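Tyrosinase (Aspergillus oryzae, PDB 6JU8) probably oxidises L-tyrosine and L-dopa to L-dopaquinone with molecular oxygen at a dinuclear copper centre, an early step of melanin formation. Local coordinates at residues T238-L243 against W258-L263. The protein carries 1 engineered substitution. Sequence-based numbering, arbitrary orientation.
Sequences TKYGLL and WLRANL. With NO3 (nitrate ion), chain E.
R260 lays the aliphatic part of its side chain over one face of the Y240 ring, and no hydrogen bond joins the two segments. R260 CB lies 4.1 Å from Y240 CD1 and meets O2 of a nitrate, probably from the crystallisation liquor, at 3.3 Å. From there CG runs anti to the backbone N (chi1 -164°). R260 CG makes a CH-pi contact 3.7 Å from the Y240 centroid, 23° off the normal and displaced toward the rim. R260 CD has passed the rim and lies 3.4 Å from Y240 CD2. After a bend at chi3 the guanidinium plane stands 84° from that of the ring. R260 NE donates to nitrate O3 at 3.0 Å; NH2 adds a weak bond to the same oxygen. The nitrate also accepts from NE of R260 of the second subunit, so the anion bridges two arginines and probably offsets their charge. R260 NH1 is hydrogen-bonded to W355 O. Farther along the ring, Y240 CE1 lies 3.7 Å from A261 N, which approaches obliquely, and 4.1 Å from A261 CB, while OH is hydrogen-bonded to W338 O. The contact is buried in the central tyrosinase domain: the loop between strand 225-229 and helix 248-251 places Y240 between helix 258-267 and the C-terminal end of helix 328-340, which carries copper ligands H332 and H336.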
loop_
_atom_site.group_PDB
_atom_site.type_symbol
_atom_site.label_atom_id
_atom_site.label_comp_id
_atom_site.label_asym_id
_atom_site.label_seq_id
_atom_site.Cartn_x
_atom_site.Cartn_y
_atom_site.Cartn_z
ATOM N N THR A 238 -0.893 -9.518 2.693
ATOM C CA THR A 238 -1.208 -8.512 1.695
ATOM C C THR A 238 -2.693 -8.519 1.376
ATOM O O THR A 238 -3.348 -9.559 1.474
ATOM C CB THR A 238 -0.349 -8.694 0.439
ATOM O OG1 THR A 238 -0.624 -7.663 -0.533
ATOM C CG2 THR A 238 -0.591 -10.031 -0.259
ATOM N N LYS A 239 -3.209 -7.362 0.995
ATOM C CA LYS A 239 -4.534 -7.218 0.369
ATOM C C LYS A 239 -4.292 -6.883 -1.093
ATOM O O LYS A 239 -3.723 -5.791 -1.340
ATOM C CB LYS A 239 -5.381 -6.143 1.065
ATOM C CG LYS A 239 -5.577 -6.370 2.571
ATOM C CD LYS A 239 -6.070 -5.053 3.205
ATOM C CE LYS A 239 -6.368 -5.207 4.695
ATOM N NZ LYS A 239 -5.169 -5.683 5.434
ATOM N N TYR A 240 -4.614 -7.758 -2.025
ATOM C CA TYR A 240 -4.523 -7.586 -3.469
ATOM C C TYR A 240 -3.107 -7.574 -4.033
ATOM O O TYR A 240 -2.964 -7.435 -5.255
ATOM C CB TYR A 240 -5.251 -6.306 -3.951
ATOM C CG TYR A 240 -6.755 -6.432 -3.913
ATOM C CD1 TYR A 240 -7.453 -6.251 -2.719
ATOM C CD2 TYR A 240 -7.498 -6.726 -5.076
ATOM C CE1 TYR A 240 -8.832 -6.348 -2.648
ATOM C CE2 TYR A 240 -8.876 -6.846 -4.997
ATOM C CZ TYR A 240 -9.538 -6.656 -3.792
ATOM O OH TYR A 240 -10.918 -6.798 -3.786
ATOM N N GLY A 241 -2.049 -7.706 -3.230
ATOM C CA GLY A 241 -0.710 -7.506 -3.783
ATOM C C GLY A 241 -0.057 -8.651 -4.522
ATOM O O GLY A 241 1.060 -8.433 -5.034
ATOM N N LEU A 242 -0.685 -9.816 -4.615
ATOM C CA LEU A 242 -0.104 -10.936 -5.358
ATOM C C LEU A 242 -0.736 -11.065 -6.733
ATOM O O LEU A 242 -1.938 -11.362 -6.827
ATOM C CB LEU A 242 -0.317 -12.274 -4.623
ATOM C CG LEU A 242 0.108 -12.258 -3.148
ATOM C CD1 LEU A 242 -0.118 -13.645 -2.527
ATOM C CD2 LEU A 242 1.543 -11.791 -2.973
ATOM N N LEU A 243 0.059 -10.832 -7.758
ATOM C CA LEU A 243 -0.392 -10.872 -9.145
ATOM C C LEU A 243 0.484 -11.871 -9.909
ATOM O O LEU A 243 1.709 -11.884 -9.714
ATOM C CB LEU A 243 -0.315 -9.497 -9.804
ATOM C CG LEU A 243 -1.386 -8.452 -9.480
ATOM C CD1 LEU A 243 -1.407 -8.048 -8.021
ATOM C CD2 LEU A 243 -1.172 -7.220 -10.376
ATOM N N TRP A 258 -5.678 -1.032 0.137
ATOM C CA TRP A 258 -6.982 -0.780 0.734
ATOM C C TRP A 258 -7.932 -0.032 -0.182
ATOM O O TRP A 258 -9.148 -0.202 -0.048
ATOM C CB TRP A 258 -6.817 -0.079 2.073
ATOM C CG TRP A 258 -6.175 1.274 2.085
ATOM C CD1 TRP A 258 -4.852 1.569 2.294
ATOM C CD2 TRP A 258 -6.848 2.537 1.886
ATOM N NE1 TRP A 258 -4.655 2.932 2.238
ATOM C CE2 TRP A 258 -5.871 3.544 1.989
ATOM C CE3 TRP A 258 -8.172 2.907 1.650
ATOM C CZ2 TRP A 258 -6.181 4.902 1.848
ATOM C CZ3 TRP A 258 -8.491 4.251 1.506
ATOM C CH2 TRP A 258 -7.477 5.239 1.614
ATOM N N LEU A 259 -7.437 0.721 -1.164
ATOM C CA LEU A 259 -8.364 1.389 -2.083
ATOM C C LEU A 259 -9.056 0.348 -2.953
ATOM O O LEU A 259 -10.215 0.547 -3.339
ATOM C CB LEU A 259 -7.615 2.350 -3.017
ATOM C CG LEU A 259 -6.999 3.580 -2.341
ATOM C CD1 LEU A 259 -6.064 4.269 -3.322
ATOM C CD2 LEU A 259 -8.096 4.530 -1.876
ATOM N N ARG A 260 -8.331 -0.744 -3.291
ATOM C CA ARG A 260 -8.941 -1.755 -4.166
ATOM C C ARG A 260 -9.974 -2.545 -3.368
ATOM O O ARG A 260 -11.030 -2.911 -3.871
ATOM C CB ARG A 260 -7.860 -2.663 -4.758
ATOM C CG ARG A 260 -8.393 -3.466 -5.952
ATOM C CD ARG A 260 -7.226 -3.853 -6.867
ATOM N NE ARG A 260 -6.852 -2.689 -7.665
ATOM C CZ ARG A 260 -6.272 -2.694 -8.844
ATOM N NH1 ARG A 260 -5.907 -3.838 -9.405
ATOM N NH2 ARG A 260 -6.045 -1.545 -9.477
ATOM N N ALA A 261 -9.683 -2.808 -2.086
ATOM C CA ALA A 261 -10.647 -3.481 -1.208
ATOM C C ALA A 261 -11.915 -2.636 -1.080
ATOM O O ALA A 261 -13.031 -3.119 -1.201
ATOM C CB ALA A 261 -10.051 -3.694 0.166
ATOM N N ASN A 262 -11.763 -1.323 -0.890
ATOM C CA ASN A 262 -12.937 -0.472 -0.780
ATOM C C ASN A 262 -13.722 -0.438 -2.090
ATOM O O ASN A 262 -14.968 -0.491 -2.079
ATOM C CB ASN A 262 -12.561 0.956 -0.395
ATOM C CG ASN A 262 -12.151 1.103 1.050
ATOM O OD1 ASN A 262 -12.206 0.143 1.817
ATOM N ND2 ASN A 262 -11.733 2.304 1.427
ATOM N N LEU A 263 -13.029 -0.412 -3.230
ATOM C CA LEU A 263 -13.728 -0.481 -4.512
ATOM C C LEU A 263 -14.570 -1.760 -4.597
ATOM O O LEU A 263 -15.737 -1.732 -5.007
ATOM C CB LEU A 263 -12.708 -0.475 -5.661
ATOM C CG LEU A 263 -13.265 -0.541 -7.079
ATOM C CD1 LEU A 263 -14.044 0.726 -7.430
ATOM C CD2 LEU A 263 -12.130 -0.730 -8.090
HETATM N N NO3 E . -5.585 0.058 -5.720
HETATM O O1 NO3 E . -5.278 1.144 -5.231
HETATM O O2 NO3 E . -5.070 -1.006 -5.406
HETATM O O3 NO3 E . -6.457 0.116 -6.616
#